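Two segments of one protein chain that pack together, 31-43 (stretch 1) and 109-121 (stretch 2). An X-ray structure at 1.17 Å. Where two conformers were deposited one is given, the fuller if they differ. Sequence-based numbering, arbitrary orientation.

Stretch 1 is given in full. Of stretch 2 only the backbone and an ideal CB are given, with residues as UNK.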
ATOM      1  N   ASN A  31      13.352 -11.612  16.806  1.00 37.71           N
ATOM      2  CA  ASN A  31      13.076 -12.722  17.742  1.00 35.57           C
ATOM      3  C   ASN A  31      11.576 -12.851  18.031  1.00 37.14           C
ATOM      4  O   ASN A  31      11.145 -13.754  18.767  1.00 40.93           O
ATOM      5  CB  ASN A  31      13.904 -12.590  19.047  1.00 39.83           C
ATOM      6  CG  ASN A  31      13.714 -11.246  19.758  1.00 42.38           C
ATOM      7  OD1 ASN A  31      12.821 -10.448  19.435  1.00 54.78           O
ATOM      8  ND2 ASN A  31      14.546 -11.006  20.765  1.00 50.77           N
ATOM      9  N   ILE A  32      10.796 -11.937  17.445  1.00 33.68           N
ATOM     10  CA  ILE A  32       9.337 -11.989  17.502  1.00 34.14           C
ATOM     11  C   ILE A  32       8.802 -12.674  16.230  1.00 36.69           C
ATOM     12  O   ILE A  32       7.897 -13.522  16.309  1.00 36.67           O
ATOM     13  CB  ILE A  32       8.717 -10.565  17.608  1.00 37.71           C
ATOM     14  CG1 ILE A  32       9.343  -9.778  18.774  1.00 42.07           C
ATOM     15  CG2 ILE A  32       7.184 -10.637  17.700  1.00 35.60           C
ATOM     16  CD1 ILE A  32       8.734  -8.403  18.970  1.00 47.07           C
ATOM     17  N   ARG A  33       9.368 -12.311  15.070  1.00 36.85           N
ATOM     18  CA  ARG A  33       8.855 -12.773  13.789  1.00 26.65           C
ATOM     19  C   ARG A  33       9.869 -12.502  12.665  1.00 30.33           C
ATOM     20  O   ARG A  33      10.802 -11.697  12.842  1.00 27.58           O
ATOM     21  CB  ARG A  33       7.538 -12.045  13.469  1.00 27.12           C
ATOM     22  CG  ARG A  33       7.658 -10.516  13.381  1.00 27.32           C
ATOM     23  CD  ARG A  33       6.403  -9.902  12.738  1.00 25.93           C
ATOM     24  NE  ARG A  33       6.414  -8.433  12.702  1.00 26.83           N
ATOM     25  CZ  ARG A  33       5.592  -7.666  11.976  1.00 23.53           C
ATOM     26  NH1 ARG A  33       4.689  -8.187  11.167  1.00 20.17           N
ATOM     27  NH2 ARG A  33       5.696  -6.334  12.049  1.00 26.54           N
ATOM     28  N   TYR A  34       9.708 -13.183  11.525  1.00 26.27           N
ATOM     29  CA  TYR A  34      10.348 -12.734  10.275  1.00 22.60           C
ATOM     30  C   TYR A  34       9.255 -12.160   9.409  1.00 18.95           C
ATOM     31  O   TYR A  34       8.178 -12.731   9.320  1.00 18.25           O
ATOM     32  CB  TYR A  34      11.063 -13.863   9.524  1.00 25.37           C
ATOM     33  CG  TYR A  34      12.417 -14.191  10.065  1.00 30.01           C
ATOM     34  CD1 TYR A  34      12.645 -14.257  11.437  1.00 32.03           C
ATOM     35  CD2 TYR A  34      13.473 -14.445   9.209  1.00 33.29           C
ATOM     36  CE1 TYR A  34      13.889 -14.573  11.939  1.00 38.13           C
ATOM     37  CE2 TYR A  34      14.730 -14.759   9.694  1.00 42.30           C
ATOM     38  CZ  TYR A  34      14.934 -14.817  11.062  1.00 44.17           C
ATOM     39  OH  TYR A  34      16.182 -15.128  11.580  1.00 60.70           O
ATOM     40  N   ILE A  35       9.550 -11.027   8.788  1.00 17.11           N
ATOM     41  CA  ILE A  35       8.656 -10.418   7.807  1.00 16.37           C
ATOM     42  C   ILE A  35       9.285 -10.577   6.414  1.00 17.31           C
ATOM     43  O   ILE A  35      10.475 -10.303   6.218  1.00 19.22           O
ATOM     44  CB  ILE A  35       8.429  -8.930   8.068  1.00 16.61           C
ATOM     45  CG1 ILE A  35       8.126  -8.683   9.532  1.00 17.84           C
ATOM     46  CG2 ILE A  35       7.294  -8.436   7.203  1.00 17.97           C
ATOM     47  CD1 ILE A  35       8.171  -7.211   9.904  1.00 20.64           C
ATOM     48  N   TYR A  36       8.458 -11.046   5.482  1.00 14.81           N
ATOM     49  CA  TYR A  36       8.834 -11.255   4.085  1.00 14.59           C
ATOM     50  C   TYR A  36       8.025 -10.265   3.272  1.00 13.31           C
ATOM     51  O   TYR A  36       6.796 -10.316   3.279  1.00 13.02           O
ATOM     52  CB  TYR A  36       8.529 -12.684   3.650  1.00 15.65           C
ATOM     53  CG  TYR A  36       9.293 -13.684   4.467  1.00 18.53           C
ATOM     54  CD1 TYR A  36      10.586 -14.004   4.130  1.00 19.14           C
ATOM     55  CD2 TYR A  36       8.743 -14.257   5.604  1.00 20.71           C
ATOM     56  CE1 TYR A  36      11.338 -14.881   4.894  1.00 22.26           C
ATOM     57  CE2 TYR A  36       9.478 -15.152   6.376  1.00 24.60           C
ATOM     58  CZ  TYR A  36      10.776 -15.461   6.007  1.00 23.49           C
ATOM     59  OH  TYR A  36      11.512 -16.339   6.749  1.00 29.73           O
ATOM     60  N   ILE A  37       8.717  -9.351   2.593  1.00 14.33           N
ATOM     61  CA  ILE A  37       8.088  -8.260   1.842  1.00 14.47           C
ATOM     62  C   ILE A  37       8.412  -8.440   0.362  1.00 14.01           C
ATOM     63  O   ILE A  37       9.575  -8.653  -0.008  1.00 16.62           O
ATOM     64  CB  ILE A  37       8.573  -6.886   2.351  0.50 15.39           C
ATOM     65  CG1 ILE A  37       8.054  -6.639   3.772  0.50 17.40           C
ATOM     66  CG2 ILE A  37       8.114  -5.764   1.437  0.50 18.03           C
ATOM     67  CD1 ILE A  37       8.849  -5.629   4.559  0.50 18.27           C
ATOM     68  N   LEU A  38       7.380  -8.313  -0.463  1.00 12.80           N
ATOM     69  CA  LEU A  38       7.531  -8.294  -1.911  1.00 13.26           C
ATOM     70  C   LEU A  38       6.831  -7.058  -2.437  1.00 12.45           C
ATOM     71  O   LEU A  38       5.652  -6.852  -2.147  1.00 13.10           O
ATOM     72  CB  LEU A  38       6.900  -9.534  -2.559  1.00 13.48           C
ATOM     73  CG  LEU A  38       7.028  -9.641  -4.078  1.00 14.74           C
ATOM     74  CD1 LEU A  38       8.471  -9.677  -4.545  1.00 15.65           C
ATOM     75  CD2 LEU A  38       6.283 -10.868  -4.594  1.00 17.88           C
ATOM     76  N   ASN A  39       7.528  -6.253  -3.226  1.00 13.49           N
ATOM     77  CA  ASN A  39       6.849  -5.186  -3.867  1.00 15.01           C
ATOM     78  C   ASN A  39       7.159  -5.040  -5.315  1.00 13.65           C
ATOM     79  O   ASN A  39       8.066  -5.645  -5.843  1.00 14.59           O
ATOM     80  CB  ASN A  39       7.055  -3.925  -3.125  1.00 17.53           C
ATOM     81  CG  ASN A  39       8.472  -3.564  -3.013  1.00 17.31           C
ATOM     82  OD1 ASN A  39       9.269  -3.735  -3.951  1.00 22.61           O
ATOM     83  ND2 ASN A  39       8.843  -3.096  -1.829  1.00 26.90           N
ATOM     84  N   CYS A  40       6.327  -4.252  -5.956  1.00 12.12           N
ATOM     85  CA  CYS A  40       6.418  -4.037  -7.376  1.00 12.06           C
ATOM     86  C   CYS A  40       6.114  -2.595  -7.672  1.00 11.57           C
ATOM     87  O   CYS A  40       5.139  -2.044  -7.177  1.00 11.67           O
ATOM     88  CB  CYS A  40       5.391  -4.940  -8.055  1.00 14.91           C
ATOM     89  SG  CYS A  40       5.531  -5.092  -9.843  1.00 16.74           S
ATOM     90  N   SER A  41       6.947  -1.986  -8.509  1.00 10.89           N
ATOM     91  CA  SER A  41       6.659  -0.631  -8.980  1.00 11.20           C
ATOM     92  C   SER A  41       5.498  -0.621  -9.958  1.00 10.29           C
ATOM     93  O   SER A  41       5.110  -1.682 -10.493  1.00 11.26           O
ATOM     94  CB  SER A  41       7.900  -0.005  -9.616  1.00 11.64           C
ATOM     95  OG  SER A  41       8.919   0.249  -8.667  1.00 12.83           O
ATOM     96  N   GLN A  42       4.913   0.547 -10.217  1.00 10.51           N
ATOM     97  CA  GLN A  42       3.935   0.640 -11.275  1.00 10.44           C
ATOM     98  C   GLN A  42       4.519   0.133 -12.602  1.00  9.91           C
ATOM     99  O   GLN A  42       5.716   0.200 -12.843  1.00 11.29           O
ATOM    100  CB  GLN A  42       3.414   2.061 -11.418  1.00 10.74           C
ATOM    101  CG  GLN A  42       4.447   3.060 -11.897  1.00 10.97           C
ATOM    102  CD  GLN A  42       3.900   4.466 -11.852  1.00 10.61           C
ATOM    103  OE1 GLN A  42       3.418   4.931 -10.817  1.00 11.04           O
ATOM    104  NE2 GLN A  42       3.937   5.149 -12.977  1.00 12.11           N
ATOM    105  N   PHE A  43       3.639  -0.395 -13.440  1.00 10.59           N
ATOM    106  CA  PHE A  43       4.067  -0.886 -14.734  1.00 11.41           C
ATOM    107  C   PHE A  43       2.929  -0.769 -15.723  1.00 11.54           C
ATOM    108  O   PHE A  43       1.757  -0.669 -15.357  1.00 12.05           O
ATOM    109  CB  PHE A  43       4.563  -2.330 -14.652  1.00 11.86           C
ATOM    110  CG  PHE A  43       3.488  -3.344 -14.329  1.00 13.32           C
ATOM    111  CD1 PHE A  43       3.089  -3.535 -13.010  1.00 14.23           C
ATOM    112  CD2 PHE A  43       2.877  -4.080 -15.313  1.00 14.13           C
ATOM    113  CE1 PHE A  43       2.101  -4.446 -12.689  1.00 15.01           C
ATOM    114  CE2 PHE A  43       1.879  -4.986 -15.001  1.00 13.34           C
ATOM    115  CZ  PHE A  43       1.487  -5.159 -13.687  1.00 13.86           C
ATOM    116  N   UNK A 109      -2.476   0.749 -20.064  1.00 13.41           N
ATOM    117  CA  UNK A 109      -2.893   1.563 -18.953  1.00 13.49           C
ATOM    118  C   UNK A 109      -2.008   1.198 -17.763  1.00 11.94           C
ATOM    119  O   UNK A 109      -1.782   0.024 -17.472  1.00 11.85           O
ATOM    120  CB  UNK A 109      -4.378   1.365 -18.641  1.00 13.49           C
ATOM    121  N   UNK A 110      -1.518   2.204 -17.053  1.00 11.81           N
ATOM    122  CA  UNK A 110      -0.643   1.960 -15.934  1.00 10.74           C
ATOM    123  C   UNK A 110      -1.334   1.167 -14.817  1.00 10.66           C
ATOM    124  O   UNK A 110      -2.487   1.418 -14.496  1.00 11.10           O
ATOM    125  CB  UNK A 110      -0.122   3.292 -15.391  1.00 10.74           C
ATOM    126  N   UNK A 111      -0.602   0.243 -14.221  1.00 10.03           N
ATOM    127  CA  UNK A 111      -1.028  -0.536 -13.054  1.00  9.54           C
ATOM    128  C   UNK A 111      -0.302   0.058 -11.857  1.00  9.65           C
ATOM    129  O   UNK A 111       0.915   0.275 -11.916  1.00 11.14           O
ATOM    130  CB  UNK A 111      -0.728  -2.028 -13.214  1.00  9.54           C
ATOM    131  N   UNK A 112      -1.045   0.309 -10.766  1.00  9.87           N
ATOM    132  CA  UNK A 112      -0.416   0.875  -9.576  1.00 10.18           C
ATOM    133  C   UNK A 112       0.591  -0.083  -8.923  1.00 10.74           C
ATOM    134  O   UNK A 112       0.469  -1.296  -9.009  1.00 11.35           O
ATOM    135  CB  UNK A 112      -1.493   1.259  -8.560  1.00 10.18           C
ATOM    136  N   UNK A 113       1.601   0.504  -8.261  1.00  9.96           N
ATOM    137  CA  UNK A 113       2.532  -0.238  -7.459  1.00  9.74           C
ATOM    138  C   UNK A 113       1.795  -0.955  -6.323  1.00 10.96           C
ATOM    139  O   UNK A 113       0.784  -0.495  -5.804  1.00 11.54           O
ATOM    140  CB  UNK A 113       3.617   0.690  -6.909  1.00  9.74           C
ATOM    141  N   UNK A 114       2.358  -2.075  -5.902  1.00 11.53           N
ATOM    142  CA  UNK A 114       1.770  -2.862  -4.819  1.00 12.06           C
ATOM    143  C   UNK A 114       2.845  -3.426  -3.948  1.00 11.24           C
ATOM    144  O   UNK A 114       3.999  -3.571  -4.331  1.00 11.48           O
ATOM    145  CB  UNK A 114       0.892  -3.989  -5.365  1.00 12.06           C
ATOM    146  N   UNK A 115       2.419  -3.795  -2.745  1.00 11.68           N
ATOM    147  CA  UNK A 115       3.279  -4.437  -1.792  1.00 11.99           C
ATOM    148  C   UNK A 115       2.529  -5.548  -1.068  1.00 10.92           C
ATOM    149  O   UNK A 115       1.398  -5.345  -0.666  1.00 12.57           O
ATOM    150  CB  UNK A 115       3.831  -3.414  -0.797  1.00 11.99           C
ATOM    151  N   UNK A 116       3.203  -6.665  -0.868  1.00 10.66           N
ATOM    152  CA  UNK A 116       2.688  -7.797  -0.108  1.00 10.74           C
ATOM    153  C   UNK A 116       3.592  -8.054   1.076  1.00 10.90           C
ATOM    154  O   UNK A 116       4.810  -7.827   1.009  1.00 13.27           O
ATOM    155  CB  UNK A 116       2.575  -9.047  -0.983  1.00 10.74           C
ATOM    156  N   UNK A 117       3.039  -8.569   2.175  1.00 10.51           N
ATOM    157  CA  UNK A 117       3.820  -8.855   3.375  1.00 10.99           C
ATOM    158  C   UNK A 117       3.278 -10.110   4.042  1.00 10.81           C
ATOM    159  O   UNK A 117       2.066 -10.198   4.289  1.00 11.20           O
ATOM    160  CB  UNK A 117       3.791  -7.672   4.345  1.00 10.99           C
ATOM    161  N   UNK A 118       4.192 -11.038   4.338  1.00 11.77           N
ATOM    162  CA  UNK A 118       3.896 -12.232   5.120  1.00 11.29           C
ATOM    163  C   UNK A 118       4.758 -12.199   6.373  1.00 12.42           C
ATOM    164  O   UNK A 118       5.955 -11.951   6.297  1.00 14.08           O
ATOM    165  CB  UNK A 118       4.143 -13.507   4.312  1.00 11.29           C
ATOM    166  N   UNK A 119       4.139 -12.491   7.515  1.00 13.63           N
ATOM    167  CA  UNK A 119       4.884 -12.741   8.748  1.00 14.37           C
ATOM    168  C   UNK A 119       4.931 -14.229   9.081  1.00 16.30           C
ATOM    169  O   UNK A 119       3.905 -14.912   9.048  1.00 18.10           O
ATOM    170  CB  UNK A 119       4.260 -11.966   9.910  1.00 14.37           C
ATOM    171  N   UNK A 120       6.129 -14.722   9.400  1.00 17.62           N
ATOM    172  CA  UNK A 120       6.308 -16.062   9.986  1.00 20.53           C
ATOM    173  C   UNK A 120       6.742 -15.884  11.438  1.00 23.91           C
ATOM    174  O   UNK A 120       7.706 -15.156  11.727  1.00 26.10           O
ATOM    175  CB  UNK A 120       7.333 -16.887   9.204  1.00 20.53           C
ATOM    176  N   UNK A 121       6.061 -16.573  12.345  1.00 33.61           N
ATOM    177  CA  UNK A 121       6.346 -16.463  13.784  1.00 41.02           C
ATOM    178  C   UNK A 121       7.199 -17.651  14.248  1.00 50.66           C
ATOM    179  O   UNK A 121       7.333 -18.641  13.521  1.00 47.45           O
ATOM    180  CB  UNK A 121       5.045 -16.398  14.587  1.00 41.02           C
TER

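Stretch 2 runs antiparallel to stretch 1, so the two form neighbouring strands whose side chains alternate between the sheet's two faces. Tyr-34, Tyr-36, Leu-38 and Cys-40 lie on one face, Ile-35, Ile-37 and Asn-39 on the other.

Position 109 points away from stretch 1 and is little constrained by it; the residue is Ile-109.

At 110 the CB points sideways, 4.4 Å from Phe-43 O, so a long flexible chain could reach back over Gln-42. Met-110 does so: its CE lies 3.5 Å from Gln-42 NE2 and its SD 3.5 Å from Phe-43 O.

Position 111 points toward stretch 1, and its backbone pairs with Phe-43 (N of 111 to Phe-43 O, 2.8 Å). Beside the phenyl ring a compact apolar residue is favoured, and several would serve. Val-111 sets its CB over one ring face, 4.0 Å from the centroid, with CG1 3.6 Å from Phe-43 CE1.

Position 112 points away, asking nothing of stretch 1. Ser-112 occupies it, and a water donates hydrogen bonds to both its O (2.8 Å) and Ser-41 O (3.0 Å).

At 113 the ideal CB is only 3.1 Å from Cys-40 O and 3.6 Å from Gln-42 N. So tight a place favours a small residue, and Ala-113 adds just its methyl.

Position 114 pairs with Cys-40 and shares its face. The CB stands 5.0 Å from Cys-40 O, leaving room for a large side chain to bend back over Cys-40 and Leu-38; aromatic or long aliphatic groups would suit. Trp-114, with chi1 p, lays its indole against Cys-40, whose CB sits 3.6 Å from the centroid of the five-membered ring, over its face. Farther along, CH2 reaches Leu-38 CD2 at 3.9 Å.

Position 115 lies opposite Asn-39, where beta-branched or small polar residues fit. Thr-115 places CG2 3.9 Å from Ile-37 CG2 and OG1 3.5 Å from Asn-39 CB.

At 116, two hydrogen bonds tie the backbone to Leu-38, including N of 116 to Leu-38 O at 2.8 Å. Small or aliphatic residues are plausible; Ala-116 is found.

Position 117 looks onto Ile-35 and Ile-37, so small polar or aliphatic residues are possible. Ser-117 brings OG 3.4 Å from Ile-35 CG2, and finds its hydrogen bond elsewhere in the structure.

Position 118 pairs with Tyr-36, where a beta-branched aliphatic suits the extended backbone. Ile-118 meets it CB to CB at 4.5 Å.

At 119 the ideal CB is 4.0 Å from Arg-33 NH1, inviting an acceptor, whether hydroxyl, amide or acid. Thr-119 OG1 accepts a hydrogen bond from Arg-33 NH1 at 2.8 Å.

Position 120 faces two tyrosines, so a long, flat or cationic group could spread across them. Arg-120 places its guanidinium with Tyr-36 OH over one face, 3.5 Å from CZ; the cation-pi contact with the Tyr-34 ring, CZ to centroid 5.0 Å, is weak at most.

Position 121 points away, leaving the choice wide, and Thr-121 ends the stretch.

Stretch 2 109-121: IMVSAWTASITRT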
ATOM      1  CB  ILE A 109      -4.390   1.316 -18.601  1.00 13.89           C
ATOM      2  CG1 ILE A 109      -5.274   1.752 -19.760  1.00 15.93           C
ATOM      3  CG2 ILE A 109      -4.735   2.030 -17.292  1.00 13.46           C
ATOM      4  CD1 ILE A 109      -6.746   1.555 -19.502  1.00 18.54           C
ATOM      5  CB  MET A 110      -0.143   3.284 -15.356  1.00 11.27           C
ATOM      6  CG  MET A 110       1.079   3.133 -14.468  1.00 12.47           C
ATOM      7  SD  MET A 110       2.611   2.683 -15.338  1.00 14.30           S
ATOM      8  CE  MET A 110       2.910   4.198 -16.230  1.00 15.78           C
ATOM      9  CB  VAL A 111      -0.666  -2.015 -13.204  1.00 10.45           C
ATOM     10  CG1 VAL A 111      -1.057  -2.808 -11.977  1.00 10.47           C
ATOM     11  CG2 VAL A 111      -1.317  -2.626 -14.438  1.00 10.75           C
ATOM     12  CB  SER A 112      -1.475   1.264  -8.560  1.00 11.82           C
ATOM     13  OG  SER A 112      -2.319   0.179  -8.230  1.00 15.09           O
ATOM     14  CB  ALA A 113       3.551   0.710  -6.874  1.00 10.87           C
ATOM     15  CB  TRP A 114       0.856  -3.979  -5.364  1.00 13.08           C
ATOM     16  CG  TRP A 114       1.481  -4.895  -6.377  1.00 13.87           C
ATOM     17  CD1 TRP A 114       1.357  -4.810  -7.723  1.00 15.41           C
ATOM     18  CD2 TRP A 114       2.279  -6.067  -6.127  1.00 12.61           C
ATOM     19  NE1 TRP A 114       2.003  -5.843  -8.325  1.00 15.73           N
ATOM     20  CE2 TRP A 114       2.603  -6.614  -7.366  1.00 14.37           C
ATOM     21  CE3 TRP A 114       2.768  -6.687  -4.968  1.00 13.24           C
ATOM     22  CZ2 TRP A 114       3.421  -7.737  -7.490  1.00 15.17           C
ATOM     23  CZ3 TRP A 114       3.600  -7.772  -5.097  1.00 15.14           C
ATOM     24  CH2 TRP A 114       3.911  -8.289  -6.351  1.00 15.92           C
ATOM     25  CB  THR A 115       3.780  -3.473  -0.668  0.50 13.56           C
ATOM     26  OG1 THR A 115       4.549  -2.406  -1.228  0.50 13.79           O
ATOM     27  CG2 THR A 115       4.640  -4.235   0.364  0.50 17.99           C
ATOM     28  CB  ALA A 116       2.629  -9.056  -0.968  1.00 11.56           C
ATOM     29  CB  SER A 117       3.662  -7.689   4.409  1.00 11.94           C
ATOM     30  OG  SER A 117       4.257  -8.021   5.659  1.00 14.84           O
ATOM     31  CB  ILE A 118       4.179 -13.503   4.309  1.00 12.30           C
ATOM     32  CG1 ILE A 118       3.117 -13.714   3.252  1.00 12.82           C
ATOM     33  CG2 ILE A 118       4.205 -14.729   5.221  1.00 15.22           C
ATOM     34  CD1 ILE A 118       3.389 -14.837   2.277  1.00 14.20           C
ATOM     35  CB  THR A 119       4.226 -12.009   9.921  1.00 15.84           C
ATOM     36  OG1 THR A 119       4.428 -10.616   9.740  1.00 15.78           O
ATOM     37  CG2 THR A 119       4.794 -12.471  11.260  1.00 17.96           C
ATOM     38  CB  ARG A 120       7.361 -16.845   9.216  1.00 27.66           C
ATOM     39  CG  ARG A 120       7.890 -18.071   9.958  1.00 36.76           C
ATOM     40  CD  ARG A 120       9.023 -18.789   9.221  1.00 47.84           C
ATOM     41  NE  ARG A 120      10.346 -18.226   9.504  1.00 52.39           N
ATOM     42  CZ  ARG A 120      11.497 -18.827   9.200  1.00 61.83           C
ATOM     43  NH1 ARG A 120      11.511 -20.023   8.595  1.00 70.78           N
ATOM     44  NH2 ARG A 120      12.651 -18.235   9.503  1.00 72.44           N
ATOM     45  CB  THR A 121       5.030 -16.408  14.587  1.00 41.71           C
ATOM     46  OG1 THR A 121       4.352 -17.669  14.477  1.00 41.44           O
ATOM     47  CG2 THR A 121       4.105 -15.287  14.055  1.00 41.12           C
TER
HETATM   48  O   HOH W   1       2.468  -3.049  -9.988  1.00 24.68           O
HETATM   49  O   HOH W   2       2.951   3.689  -8.384  1.00 12.12           O
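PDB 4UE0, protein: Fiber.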